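Local structure of tartrate dehydrogenase/decarboxylase (Pseudomonas putida, 3FLK) at residues G139-L144 with A243-G248; D42-A47 with A64-Q69; D324-A329 with D358-L363. The protein oxidises tartrate to oxaloglycolate with NAD and a divalent metal ion, and also converts D-malate to pyruvate and meso-tartrate to D-glycerate. The protein carries 1 engineered substitution. All blocks are in the same frame, centred on the assembly; numbering follows the deposited sequence.

Interaction 1: G139-L144 with A243-G248; sequences GEYSSL and ASNLFG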
ATOM      1  N   GLY A 139       9.208  -6.520 -12.455  1.00 16.88           N
ATOM      2  CA  GLY A 139       7.953  -6.529 -11.716  1.00 17.01           C
ATOM      3  C   GLY A 139       6.860  -5.659 -12.303  1.00 17.26           C
ATOM      4  O   GLY A 139       6.656  -5.636 -13.519  1.00 17.17           O
ATOM      5  N   GLU A 140       6.161  -4.943 -11.425  1.00 17.40           N
ATOM      6  CA  GLU A 140       4.967  -4.177 -11.789  1.00 17.82           C
ATOM      7  C   GLU A 140       5.280  -2.870 -12.514  1.00 18.16           C
ATOM      8  O   GLU A 140       4.452  -2.368 -13.273  1.00 18.11           O
ATOM      9  CB  GLU A 140       4.110  -3.882 -10.550  1.00 17.80           C
ATOM     10  CG  GLU A 140       3.777  -5.101  -9.688  1.00 17.72           C
ATOM     11  CD  GLU A 140       4.790  -5.352  -8.569  1.00 17.80           C
ATOM     12  OE1 GLU A 140       5.975  -4.966  -8.709  1.00 16.78           O
ATOM     13  OE2 GLU A 140       4.388  -5.939  -7.541  1.00 17.61           O
ATOM     14  N   TYR A 141       6.464  -2.313 -12.269  1.00 18.43           N
ATOM     15  CA  TYR A 141       6.861  -1.081 -12.937  1.00 18.69           C
ATOM     16  C   TYR A 141       7.335  -1.383 -14.343  1.00 18.64           C
ATOM     17  O   TYR A 141       8.397  -1.972 -14.557  1.00 18.53           O
ATOM     18  CB  TYR A 141       7.891  -0.298 -12.121  1.00 19.09           C
ATOM     19  CG  TYR A 141       7.297   0.351 -10.887  1.00 19.66           C
ATOM     20  CD1 TYR A 141       5.912   0.447 -10.721  1.00 20.50           C
ATOM     21  CD2 TYR A 141       8.115   0.900  -9.903  1.00 20.44           C
ATOM     22  CE1 TYR A 141       5.360   1.051  -9.595  1.00 20.97           C
ATOM     23  CE2 TYR A 141       7.572   1.506  -8.774  1.00 20.46           C
ATOM     24  CZ  TYR A 141       6.199   1.577  -8.626  1.00 20.56           C
ATOM     25  OH  TYR A 141       5.661   2.180  -7.513  1.00 20.51           O
ATOM     26  N   SER A 142       6.515  -0.976 -15.302  1.00 18.56           N
ATOM     27  CA  SER A 142       6.641  -1.442 -16.667  1.00 18.77           C
ATOM     28  C   SER A 142       6.201  -0.380 -17.662  1.00 18.60           C
ATOM     29  O   SER A 142       5.337   0.450 -17.367  1.00 18.71           O
ATOM     30  CB  SER A 142       5.796  -2.706 -16.839  1.00 18.82           C
ATOM     31  OG  SER A 142       5.675  -3.072 -18.200  1.00 19.70           O
ATOM     32  N   SER A 143       6.818  -0.412 -18.837  1.00 18.46           N
ATOM     33  CA  SER A 143       6.385   0.393 -19.970  1.00 18.37           C
ATOM     34  C   SER A 143       5.970  -0.531 -21.120  1.00 17.99           C
ATOM     35  O   SER A 143       5.943  -0.129 -22.287  1.00 18.11           O
ATOM     36  CB  SER A 143       7.496   1.353 -20.396  1.00 18.46           C
ATOM     37  OG  SER A 143       8.671   0.640 -20.736  1.00 19.94           O
ATOM     38  N   LEU A 144       5.638  -1.774 -20.771  1.00 17.44           N
ATOM     39  CA  LEU A 144       5.215  -2.776 -21.745  1.00 17.00           C
ATOM     40  C   LEU A 144       3.700  -2.836 -21.829  1.00 16.62           C
ATOM     41  O   LEU A 144       3.009  -2.895 -20.807  1.00 16.37           O
ATOM     42  CB  LEU A 144       5.755  -4.160 -21.374  1.00 17.17           C
ATOM     43  CG  LEU A 144       7.215  -4.283 -20.936  1.00 17.59           C
ATOM     44  CD1 LEU A 144       7.404  -5.570 -20.171  1.00 17.95           C
ATOM     45  CD2 LEU A 144       8.167  -4.212 -22.113  1.00 17.53           C
ATOM     46  N   ALA A 243      10.226  -7.403  -0.925  1.00 11.62           N
ATOM     47  CA  ALA A 243       9.058  -7.041  -1.725  1.00 11.89           C
ATOM     48  C   ALA A 243       9.408  -6.765  -3.182  1.00 11.97           C
ATOM     49  O   ALA A 243      10.561  -6.476  -3.513  1.00 12.07           O
ATOM     50  CB  ALA A 243       8.355  -5.825  -1.108  1.00 11.74           C
ATOM     51  N   SER A 244       8.397  -6.860  -4.045  1.00 12.11           N
ATOM     52  CA  SER A 244       8.512  -6.499  -5.458  1.00 12.43           C
ATOM     53  C   SER A 244       8.697  -4.986  -5.623  1.00 12.50           C
ATOM     54  O   SER A 244       8.610  -4.233  -4.648  1.00 12.58           O
ATOM     55  CB  SER A 244       7.249  -6.932  -6.203  1.00 12.36           C
ATOM     56  OG  SER A 244       6.141  -6.158  -5.765  1.00 12.51           O
ATOM     57  N   ASN A 245       8.930  -4.555  -6.861  1.00 12.72           N
ATOM     58  CA  ASN A 245       9.152  -3.144  -7.194  1.00 12.90           C
ATOM     59  C   ASN A 245       8.072  -2.215  -6.640  1.00 12.86           C
ATOM     60  O   ASN A 245       8.379  -1.233  -5.952  1.00 12.84           O
ATOM     61  CB  ASN A 245       9.268  -2.975  -8.713  1.00 13.14           C
ATOM     62  CG  ASN A 245      10.307  -1.944  -9.119  1.00 13.75           C
ATOM     63  OD1 ASN A 245      10.550  -0.963  -8.412  1.00 14.35           O
ATOM     64  ND2 ASN A 245      10.926  -2.163 -10.275  1.00 13.80           N
ATOM     65  N   LEU A 246       6.814  -2.537  -6.932  1.00 12.58           N
ATOM     66  CA  LEU A 246       5.675  -1.744  -6.467  1.00 12.64           C
ATOM     67  C   LEU A 246       5.426  -1.852  -4.960  1.00 12.32           C
ATOM     68  O   LEU A 246       5.247  -0.833  -4.280  1.00 12.07           O
ATOM     69  CB  LEU A 246       4.400  -2.125  -7.233  1.00 12.70           C
ATOM     70  CG  LEU A 246       3.072  -1.518  -6.751  1.00 13.24           C
ATOM     71  CD1 LEU A 246       3.062   0.002  -6.900  1.00 12.77           C
ATOM     72  CD2 LEU A 246       1.907  -2.139  -7.506  1.00 13.08           C
ATOM     73  N   PHE A 247       5.392  -3.079  -4.444  1.00 12.12           N
ATOM     74  CA  PHE A 247       5.088  -3.289  -3.028  1.00 11.95           C
ATOM     75  C   PHE A 247       6.161  -2.674  -2.127  1.00 11.82           C
ATOM     76  O   PHE A 247       5.839  -2.075  -1.098  1.00 11.90           O
ATOM     77  CB  PHE A 247       4.860  -4.776  -2.707  1.00 12.08           C
ATOM     78  CG  PHE A 247       3.613  -5.362  -3.337  1.00 12.03           C
ATOM     79  CD1 PHE A 247       2.621  -4.540  -3.883  1.00 12.59           C
ATOM     80  CD2 PHE A 247       3.418  -6.739  -3.354  1.00 12.34           C
ATOM     81  CE1 PHE A 247       1.470  -5.085  -4.458  1.00 12.35           C
ATOM     82  CE2 PHE A 247       2.268  -7.297  -3.924  1.00 12.09           C
ATOM     83  CZ  PHE A 247       1.296  -6.469  -4.479  1.00 11.99           C
ATOM     84  N   GLY A 248       7.424  -2.801  -2.534  1.00 11.76           N
ATOM     85  CA  GLY A 248       8.548  -2.178  -1.835  1.00 11.69           C
ATOM     86  C   GLY A 248       8.491  -0.659  -1.855  1.00 11.80           C
ATOM     87  O   GLY A 248       8.819  -0.005  -0.863  1.00 11.36           O
TER
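Glu140 holds CG anti to its carbonyl carbon (chi1 -51°) and bends at chi2 (91°), which brings CD to 3.5 Å from Leu246 CB, near the start of helix 245-258. Both carboxylate oxygens take bonds there. Leu246 N-H reaches Glu140 OE1 at 3.1 Å in a nearly straight bond (171°), although it comes from well above the carboxylate plane. Glu140 OE2 takes the hydroxyl of Ser244 on its syn lone pair, with Ser244 OG at a short 2.5 Å. Ser244 is the N-cap, and its OG also accepts a weak bond from Phe247 N, so the carboxylate braces the capping residue and is probably stabilised by the helix N-terminus. Glu140 OE2 also stands above the centre of the Phe247 ring.

Tyr141 lies across Leu246 at about a right angle: Leu246 CA sits over one ring face, and Leu246 CD1 meets Tyr141 OH at 3.4 Å and Tyr141 CE1 at 3.7 Å. The Tyr141 hydroxyl bonds Asp249 OD2, a metal ligand by similarity, close to the bound oxalate and magnesium. Asn245 OD1 approaches Tyr141 CD2 obliquely, while Asn245 ND2 is held by Glu138 O. Backbone bonds tie Gly139 to strand 156-164 and Ala243 to strand 129-135, and Leu246 packs on Leu246 of the second subunit.

Interaction 2: D42-A47 with A64-Q69; sequences DTFEWA and AEQLKQ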
ATOM      1  N   ASP A  42      31.686  15.635  -8.692  1.00 27.06           N
ATOM      2  CA  ASP A  42      31.367  16.335  -9.931  1.00 26.86           C
ATOM      3  C   ASP A  42      29.853  16.438 -10.063  1.00 26.56           C
ATOM      4  O   ASP A  42      29.138  15.445  -9.895  1.00 26.27           O
ATOM      5  CB  ASP A  42      31.960  15.613 -11.145  1.00 27.00           C
ATOM      6  CG  ASP A  42      33.459  15.833 -11.291  1.00 27.79           C
ATOM      7  OD1 ASP A  42      33.939  16.957 -11.019  1.00 28.40           O
ATOM      8  OD2 ASP A  42      34.159  14.881 -11.695  1.00 28.19           O
ATOM      9  N   THR A  43      29.372  17.643 -10.357  1.00 26.23           N
ATOM     10  CA  THR A  43      27.940  17.908 -10.433  1.00 25.95           C
ATOM     11  C   THR A  43      27.452  17.929 -11.882  1.00 25.73           C
ATOM     12  O   THR A  43      28.069  18.553 -12.747  1.00 25.70           O
ATOM     13  CB  THR A  43      27.570  19.225  -9.713  1.00 26.02           C
ATOM     14  OG1 THR A  43      28.104  19.207  -8.385  1.00 26.34           O
ATOM     15  CG2 THR A  43      26.055  19.402  -9.635  1.00 26.01           C
ATOM     16  N   PHE A  44      26.347  17.232 -12.128  1.00 25.36           N
ATOM     17  CA  PHE A  44      25.727  17.175 -13.449  1.00 25.11           C
ATOM     18  C   PHE A  44      24.354  17.834 -13.422  1.00 25.08           C
ATOM     19  O   PHE A  44      23.570  17.614 -12.495  1.00 24.92           O
ATOM     20  CB  PHE A  44      25.616  15.725 -13.930  1.00 25.00           C
ATOM     21  CG  PHE A  44      26.944  15.048 -14.126  1.00 25.07           C
ATOM     22  CD1 PHE A  44      27.625  15.161 -15.333  1.00 25.25           C
ATOM     23  CD2 PHE A  44      27.518  14.301 -13.103  1.00 24.95           C
ATOM     24  CE1 PHE A  44      28.853  14.537 -15.521  1.00 25.43           C
ATOM     25  CE2 PHE A  44      28.748  13.676 -13.280  1.00 25.35           C
ATOM     26  CZ  PHE A  44      29.415  13.795 -14.493  1.00 25.12           C
ATOM     27  N   GLU A  45      24.078  18.639 -14.447  1.00 25.03           N
ATOM     28  CA  GLU A  45      22.847  19.425 -14.526  1.00 25.10           C
ATOM     29  C   GLU A  45      21.710  18.670 -15.211  1.00 24.70           C
ATOM     30  O   GLU A  45      20.552  19.091 -15.147  1.00 24.65           O
ATOM     31  CB  GLU A  45      23.099  20.754 -15.249  1.00 25.41           C
ATOM     32  CG  GLU A  45      24.233  21.599 -14.664  1.00 26.95           C
ATOM     33  CD  GLU A  45      23.960  22.062 -13.243  1.00 29.04           C
ATOM     34  OE1 GLU A  45      22.973  22.800 -13.032  1.00 30.45           O
ATOM     35  OE2 GLU A  45      24.743  21.697 -12.338  1.00 30.19           O
ATOM     36  N   TRP A  46      22.039  17.561 -15.869  1.00 24.36           N
ATOM     37  CA  TRP A  46      21.020  16.755 -16.538  1.00 23.97           C
ATOM     38  C   TRP A  46      20.285  15.808 -15.585  1.00 23.68           C
ATOM     39  O   TRP A  46      20.446  15.906 -14.364  1.00 23.63           O
ATOM     40  CB  TRP A  46      21.559  16.042 -17.787  1.00 24.02           C
ATOM     41  CG  TRP A  46      22.977  15.553 -17.722  1.00 23.88           C
ATOM     42  CD1 TRP A  46      24.097  16.236 -18.096  1.00 23.82           C
ATOM     43  CD2 TRP A  46      23.419  14.255 -17.310  1.00 23.89           C
ATOM     44  NE1 TRP A  46      25.212  15.453 -17.924  1.00 24.05           N
ATOM     45  CE2 TRP A  46      24.824  14.230 -17.444  1.00 24.10           C
ATOM     46  CE3 TRP A  46      22.764  13.111 -16.833  1.00 23.94           C
ATOM     47  CZ2 TRP A  46      25.588  13.106 -17.119  1.00 24.24           C
ATOM     48  CZ3 TRP A  46      23.523  11.995 -16.506  1.00 23.97           C
ATOM     49  CH2 TRP A  46      24.923  12.002 -16.651  1.00 24.12           C
ATOM     50  N   ALA A  47      19.486  14.899 -16.145  1.00 23.30           N
ATOM     51  CA  ALA A  47      18.520  14.108 -15.372  1.00 23.04           C
ATOM     52  C   ALA A  47      17.607  15.052 -14.580  1.00 22.92           C
ATOM     53  O   ALA A  47      17.355  14.864 -13.383  1.00 22.85           O
ATOM     54  CB  ALA A  47      19.224  13.093 -14.461  1.00 23.00           C
ATOM     55  N   ALA A  64      25.567   7.020 -19.885  1.00 26.80           N
ATOM     56  CA  ALA A  64      26.125   5.805 -19.290  1.00 27.13           C
ATOM     57  C   ALA A  64      27.641   5.774 -19.405  1.00 27.36           C
ATOM     58  O   ALA A  64      28.331   5.346 -18.481  1.00 27.35           O
ATOM     59  CB  ALA A  64      25.512   4.557 -19.925  1.00 27.06           C
ATOM     60  N   GLU A  65      28.142   6.233 -20.549  1.00 27.80           N
ATOM     61  CA  GLU A  65      29.573   6.384 -20.793  1.00 28.43           C
ATOM     62  C   GLU A  65      30.189   7.338 -19.766  1.00 28.07           C
ATOM     63  O   GLU A  65      31.271   7.075 -19.235  1.00 28.20           O
ATOM     64  CB  GLU A  65      29.792   6.897 -22.222  1.00 28.50           C
ATOM     65  CG  GLU A  65      31.236   7.184 -22.617  1.00 29.50           C
ATOM     66  CD  GLU A  65      31.325   8.023 -23.885  1.00 29.74           C
ATOM     67  OE1 GLU A  65      31.083   7.478 -24.988  1.00 31.51           O
ATOM     68  OE2 GLU A  65      31.638   9.231 -23.777  1.00 31.31           O
ATOM     69  N   GLN A  66      29.484   8.429 -19.477  1.00 27.74           N
ATOM     70  CA  GLN A  66      29.966   9.441 -18.537  1.00 27.47           C
ATOM     71  C   GLN A  66      29.962   8.958 -17.088  1.00 27.26           C
ATOM     72  O   GLN A  66      30.933   9.168 -16.359  1.00 27.25           O
ATOM     73  CB  GLN A  66      29.151  10.731 -18.664  1.00 27.45           C
ATOM     74  CG  GLN A  66      29.296  11.439 -20.006  1.00 27.52           C
ATOM     75  CD  GLN A  66      28.616  12.795 -20.033  1.00 27.42           C
ATOM     76  OE1 GLN A  66      28.868  13.648 -19.180  1.00 27.83           O
ATOM     77  NE2 GLN A  66      27.755  13.004 -21.021  1.00 27.45           N
ATOM     78  N   LEU A  67      28.880   8.302 -16.679  1.00 27.01           N
ATOM     79  CA  LEU A  67      28.716   7.898 -15.281  1.00 26.95           C
ATOM     80  C   LEU A  67      29.510   6.653 -14.883  1.00 26.97           C
ATOM     81  O   LEU A  67      29.774   6.443 -13.697  1.00 26.91           O
ATOM     82  CB  LEU A  67      27.235   7.733 -14.926  1.00 26.86           C
ATOM     83  CG  LEU A  67      26.354   8.986 -14.974  1.00 26.61           C
ATOM     84  CD1 LEU A  67      24.965   8.640 -14.500  1.00 26.33           C
ATOM     85  CD2 LEU A  67      26.931  10.133 -14.145  1.00 26.76           C
ATOM     86  N   LYS A  68      29.894   5.839 -15.866  1.00 27.11           N
ATOM     87  CA  LYS A  68      30.725   4.657 -15.602  1.00 27.26           C
ATOM     88  C   LYS A  68      32.144   5.016 -15.149  1.00 27.13           C
ATOM     89  O   LYS A  68      32.861   4.172 -14.605  1.00 27.21           O
ATOM     90  CB  LYS A  68      30.763   3.723 -16.816  1.00 27.50           C
ATOM     91  CG  LYS A  68      29.634   2.698 -16.834  1.00 28.07           C
ATOM     92  CD  LYS A  68      29.964   1.500 -17.721  1.00 29.49           C
ATOM     93  CE  LYS A  68      29.534   1.716 -19.166  1.00 30.32           C
ATOM     94  NZ  LYS A  68      28.057   1.607 -19.336  1.00 31.22           N
ATOM     95  N   GLN A  69      32.531   6.273 -15.361  1.00 26.98           N
ATOM     96  CA  GLN A  69      33.829   6.784 -14.915  1.00 26.80           C
ATOM     97  C   GLN A  69      33.818   7.144 -13.425  1.00 26.28           C
ATOM     98  O   GLN A  69      34.846   7.539 -12.865  1.00 26.33           O
ATOM     99  CB  GLN A  69      34.249   8.007 -15.744  1.00 27.11           C
ATOM    100  CG  GLN A  69      34.041   7.881 -17.261  1.00 28.56           C
ATOM    101  CD  GLN A  69      34.586   6.585 -17.842  1.00 30.34           C
ATOM    102  OE1 GLN A  69      33.843   5.802 -18.441  1.00 31.49           O
ATOM    103  NE2 GLN A  69      35.883   6.346 -17.659  1.00 30.95           N
TER
HETATM  104  O   HOH W   1      27.854  16.160 -18.989  1.00 30.55           O
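Trp46 and Leu67 reach toward each other tip to tip: Leu67 CG lies in the plane of the indole, at its edge, 3.7 Å from Trp46 CH2, and Leu67 CD2 is equally close to that atom. Phe44 meets the same leucine differently. The two side chains slide past each other in opposite directions, and Leu67 CD2 comes over one face of the phenyl ring, 4.1 Å from Phe44 CE2. The first torsion of Leu67, with CG anti to its carbonyl carbon (chi1 -65°), puts CG at the indole edge, and CD2 then touches both Trp46 CH2 and the Phe44 face. Phe44 CB in turn rests over one face of the Trp46 indole, 3.9 Å above the plane and toward the rim.

Gln66, one residue earlier on helix 63-67, crosses both rings obliquely, its amide plane 64° from the phenyl and 70° from the indole. Gln66 OE1 stays 3.8 Å from Phe44 CE1, and a water joins it to the tryptophan: Trp46 NE1 donates to the water at 2.9 Å, and the water donates to Gln66 OE1 at 2.7 Å. This water lies in plane at the edges of both rings, and Gln66 NE2 bonds Asp62 OD1, which helps fix which way the amide is turned.

An alanine at Leu67 would probably leave a gap beside the Trp46 CH2 edge and the Phe44 face, letting both rings shift. Ala9 of strand 6-13 touches Phe44 and Leu67 from the sheet, and Tyr51 meets Trp46 edge-to-face. The contact is therefore mainly apolar packing of helix 63-67 against the chain leaving strand 39-43, with a single water satisfying the indole N-H without any direct hydrogen bond between the segments.

Interaction 3: D324-A329 with D358-L363; sequences DDMLNA and DTLARL
Asp325 and Asn328 set their flat ends against the two methyls of Leu363. Leu363 CD1 lies 3.4 Å from the backbone oxygen Asp325 O and 3.9 Å from Asp325 CB, and only slightly farther from the carboxylate atoms CG and OD1, the two side chains sliding past each other in opposite directions. Leu363 CD2 is nearest Asn328 ND2 at 3.8 Å, with CG and OD1 of that amide a little farther, where the side chains pass at a slant. Neither polar group bonds across the contact: Asp325 OD2 is paired with His35 NE2 and Asn328 OD1 with Arg332 NE. Within 358-363, Asp358 OD2 lies at the edge of the Arg362 guanidinium, in its plane, while Asp358 OD1, 2.9 Å from Arg362 NE, is tilted out of it; this salt bridge joins residues four apart in sequence.

Deeper in, Leu360 carries CG anti to its backbone N (chi1 -171°), which sets CG beside the carbonyl carbon; from there Leu360 CD1 touches CG of Met326, a selenomethionine in this crystal, at 3.5 Å, a tight fit for two carbons. The backbones come closest at Ala329, whose CB is 4.0 Å from Leu360 CB. Thr359 CG2 meets Ala329 CA at 4.0 Å, the threonine hydroxyl being bonded to Ala355 O.

Val27 of helix 17-35 touches Met326 and Leu360, and Lys34 NZ of the same helix binds the carbonyls of Leu360 and Leu363 at the C-terminal end. No hydrogen bond or salt bridge crosses the contact; the helices meet through apolar carbons packed on one another and against backbone and amide polar atoms. The small Ala329 is consistent with the close approach, and the polar and charged groups find their partners within their own segment or helix or on helix 17-35.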
ATOM      1  N   ASP A 324      29.282   5.760  10.694  1.00 21.82           N
ATOM      2  CA  ASP A 324      28.824   5.711  12.082  1.00 22.16           C
ATOM      3  C   ASP A 324      28.732   7.098  12.720  1.00 22.15           C
ATOM      4  O   ASP A 324      27.794   7.375  13.465  1.00 22.22           O
ATOM      5  CB  ASP A 324      29.730   4.795  12.920  1.00 22.21           C
ATOM      6  CG  ASP A 324      29.697   3.337  12.458  1.00 23.17           C
ATOM      7  OD1 ASP A 324      29.011   3.015  11.459  1.00 22.88           O
ATOM      8  OD2 ASP A 324      30.376   2.506  13.100  1.00 23.73           O
ATOM      9  N   ASP A 325      29.701   7.962  12.421  1.00 22.33           N
ATOM     10  CA  ASP A 325      29.706   9.335  12.936  1.00 22.61           C
ATOM     11  C   ASP A 325      28.585  10.178  12.340  1.00 22.59           C
ATOM     12  O   ASP A 325      28.026  11.041  13.017  1.00 22.47           O
ATOM     13  CB  ASP A 325      31.060  10.009  12.693  1.00 22.71           C
ATOM     14  CG  ASP A 325      32.109   9.612  13.723  1.00 23.37           C
ATOM     15  OD1 ASP A 325      31.799   8.814  14.635  1.00 23.75           O
ATOM     16  OD2 ASP A 325      33.250  10.105  13.619  1.00 24.21           O
HETATM   17  N   MSE A 326      28.262   9.924  11.073  1.00 22.66           N
HETATM   18  CA  MSE A 326      27.162  10.614  10.403  1.00 23.20           C
HETATM   19  C   MSE A 326      25.813  10.246  11.015  1.00 22.03           C
HETATM   20  O   MSE A 326      24.970  11.115  11.230  1.00 21.72           O
HETATM   21  CB  MSE A 326      27.185  10.344   8.899  1.00 23.02           C
HETATM   22  CG  MSE A 326      28.309  11.078   8.192  1.00 24.11           C
HETATM   23 SE   MSE A 326      28.460  10.708   6.297  1.00 27.04          SE
HETATM   24  CE  MSE A 326      26.839  11.611   5.689  1.00 25.01           C
ATOM     25  N   LEU A 327      25.629   8.962  11.315  1.00 21.35           N
ATOM     26  CA  LEU A 327      24.426   8.492  11.998  1.00 20.68           C
ATOM     27  C   LEU A 327      24.340   9.040  13.421  1.00 20.31           C
ATOM     28  O   LEU A 327      23.266   9.424  13.872  1.00 20.13           O
ATOM     29  CB  LEU A 327      24.356   6.960  12.001  1.00 20.65           C
ATOM     30  CG  LEU A 327      23.576   6.260  10.877  1.00 20.60           C
ATOM     31  CD1 LEU A 327      22.065   6.488  11.013  1.00 20.35           C
ATOM     32  CD2 LEU A 327      24.064   6.663   9.486  1.00 19.78           C
ATOM     33  N   ASN A 328      25.479   9.071  14.109  1.00 20.02           N
ATOM     34  CA  ASN A 328      25.591   9.669  15.438  1.00 19.81           C
ATOM     35  C   ASN A 328      25.167  11.139  15.412  1.00 19.33           C
ATOM     36  O   ASN A 328      24.373  11.573  16.246  1.00 19.21           O
ATOM     37  CB  ASN A 328      27.029   9.526  15.962  1.00 20.09           C
ATOM     38  CG  ASN A 328      27.150   9.770  17.466  1.00 20.86           C
ATOM     39  OD1 ASN A 328      26.240  10.291  18.109  1.00 22.50           O
ATOM     40  ND2 ASN A 328      28.293   9.394  18.028  1.00 22.44           N
ATOM     41  N   ALA A 329      25.683  11.884  14.435  1.00 19.00           N
ATOM     42  CA  ALA A 329      25.362  13.303  14.269  1.00 18.85           C
ATOM     43  C   ALA A 329      23.875  13.524  13.967  1.00 18.68           C
ATOM     44  O   ALA A 329      23.257  14.435  14.516  1.00 18.60           O
ATOM     45  CB  ALA A 329      26.233  13.921  13.179  1.00 18.79           C
ATOM     46  N   ASP A 358      28.273  20.474  11.965  1.00 21.47           N
ATOM     47  CA  ASP A 358      28.959  20.963  13.163  1.00 22.21           C
ATOM     48  C   ASP A 358      29.036  19.912  14.268  1.00 22.29           C
ATOM     49  O   ASP A 358      30.082  19.750  14.902  1.00 22.22           O
ATOM     50  CB  ASP A 358      28.290  22.228  13.707  1.00 22.54           C
ATOM     51  CG  ASP A 358      29.016  22.796  14.917  1.00 24.00           C
ATOM     52  OD1 ASP A 358      30.257  22.953  14.852  1.00 25.93           O
ATOM     53  OD2 ASP A 358      28.348  23.078  15.935  1.00 25.94           O
ATOM     54  N   THR A 359      27.926  19.215  14.501  1.00 22.46           N
ATOM     55  CA  THR A 359      27.866  18.138  15.491  1.00 22.69           C
ATOM     56  C   THR A 359      28.881  17.042  15.156  1.00 23.01           C
ATOM     57  O   THR A 359      29.582  16.546  16.042  1.00 22.99           O
ATOM     58  CB  THR A 359      26.439  17.549  15.590  1.00 22.56           C
ATOM     59  OG1 THR A 359      25.522  18.586  15.957  1.00 22.64           O
ATOM     60  CG2 THR A 359      26.365  16.436  16.625  1.00 22.54           C
ATOM     61  N   LEU A 360      28.964  16.684  13.876  1.00 23.47           N
ATOM     62  CA  LEU A 360      29.900  15.665  13.407  1.00 24.02           C
ATOM     63  C   LEU A 360      31.352  16.065  13.684  1.00 24.49           C
ATOM     64  O   LEU A 360      32.138  15.257  14.183  1.00 24.33           O
ATOM     65  CB  LEU A 360      29.689  15.390  11.914  1.00 24.00           C
ATOM     66  CG  LEU A 360      30.429  14.215  11.267  1.00 24.19           C
ATOM     67  CD1 LEU A 360      29.592  13.637  10.149  1.00 24.85           C
ATOM     68  CD2 LEU A 360      31.794  14.633  10.741  1.00 24.28           C
ATOM     69  N   ALA A 361      31.694  17.312  13.364  1.00 25.15           N
ATOM     70  CA  ALA A 361      33.050  17.824  13.581  1.00 26.04           C
ATOM     71  C   ALA A 361      33.436  17.853  15.062  1.00 26.55           C
ATOM     72  O   ALA A 361      34.614  17.730  15.404  1.00 26.81           O
ATOM     73  CB  ALA A 361      33.207  19.206  12.953  1.00 25.93           C
ATOM     74  N   ARG A 362      32.437  17.992  15.931  1.00 27.06           N
ATOM     75  CA  ARG A 362      32.661  18.086  17.375  1.00 27.81           C
ATOM     76  C   ARG A 362      32.635  16.737  18.104  1.00 27.77           C
ATOM     77  O   ARG A 362      32.862  16.685  19.315  1.00 27.88           O
ATOM     78  CB  ARG A 362      31.659  19.062  18.010  1.00 27.79           C
ATOM     79  CG  ARG A 362      31.813  20.493  17.520  1.00 28.42           C
ATOM     80  CD  ARG A 362      30.860  21.452  18.218  1.00 28.83           C
ATOM     81  NE  ARG A 362      30.993  22.814  17.689  1.00 31.70           N
ATOM     82  CZ  ARG A 362      31.925  23.691  18.064  1.00 32.69           C
ATOM     83  NH1 ARG A 362      32.831  23.368  18.983  1.00 32.97           N
ATOM     84  NH2 ARG A 362      31.953  24.901  17.517  1.00 32.97           N
ATOM     85  N   LEU A 363      32.371  15.656  17.373  1.00 27.88           N
ATOM     86  CA  LEU A 363      32.353  14.310  17.958  1.00 27.97           C
ATOM     87  C   LEU A 363      33.753  13.853  18.361  1.00 27.99           C
ATOM     88  O   LEU A 363      34.722  14.097  17.641  1.00 28.06           O
ATOM     89  CB  LEU A 363      31.731  13.292  16.993  1.00 27.93           C
ATOM     90  CG  LEU A 363      30.231  13.362  16.688  1.00 27.86           C
ATOM     91  CD1 LEU A 363      29.882  12.418  15.543  1.00 28.00           C
ATOM     92  CD2 LEU A 363      29.387  13.045  17.914  1.00 27.67           C
TER

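In the fold
Along the chain the contacts follow in series: interaction 2, then interaction 1, then interaction 3. Their centres are about 26 Å apart for interactions 1 and 2, about 29 Å for 2 and 3, and about 37 Å for 1 and 3, which lie on opposite sides of the chain's centre; none touch. Interactions 1 and 2 share the ten-stranded mixed sheet, through strand 240-243 and the outermost strand 39-43. Interaction 3 joins helices 317-336 and 349-361 and rests on helix 17-35. Interaction 1 thus lies where the oxalate and magnesium site meets the second subunit, whereas interactions 2 and 3 are packing within one subunit, remote from the annotated sites.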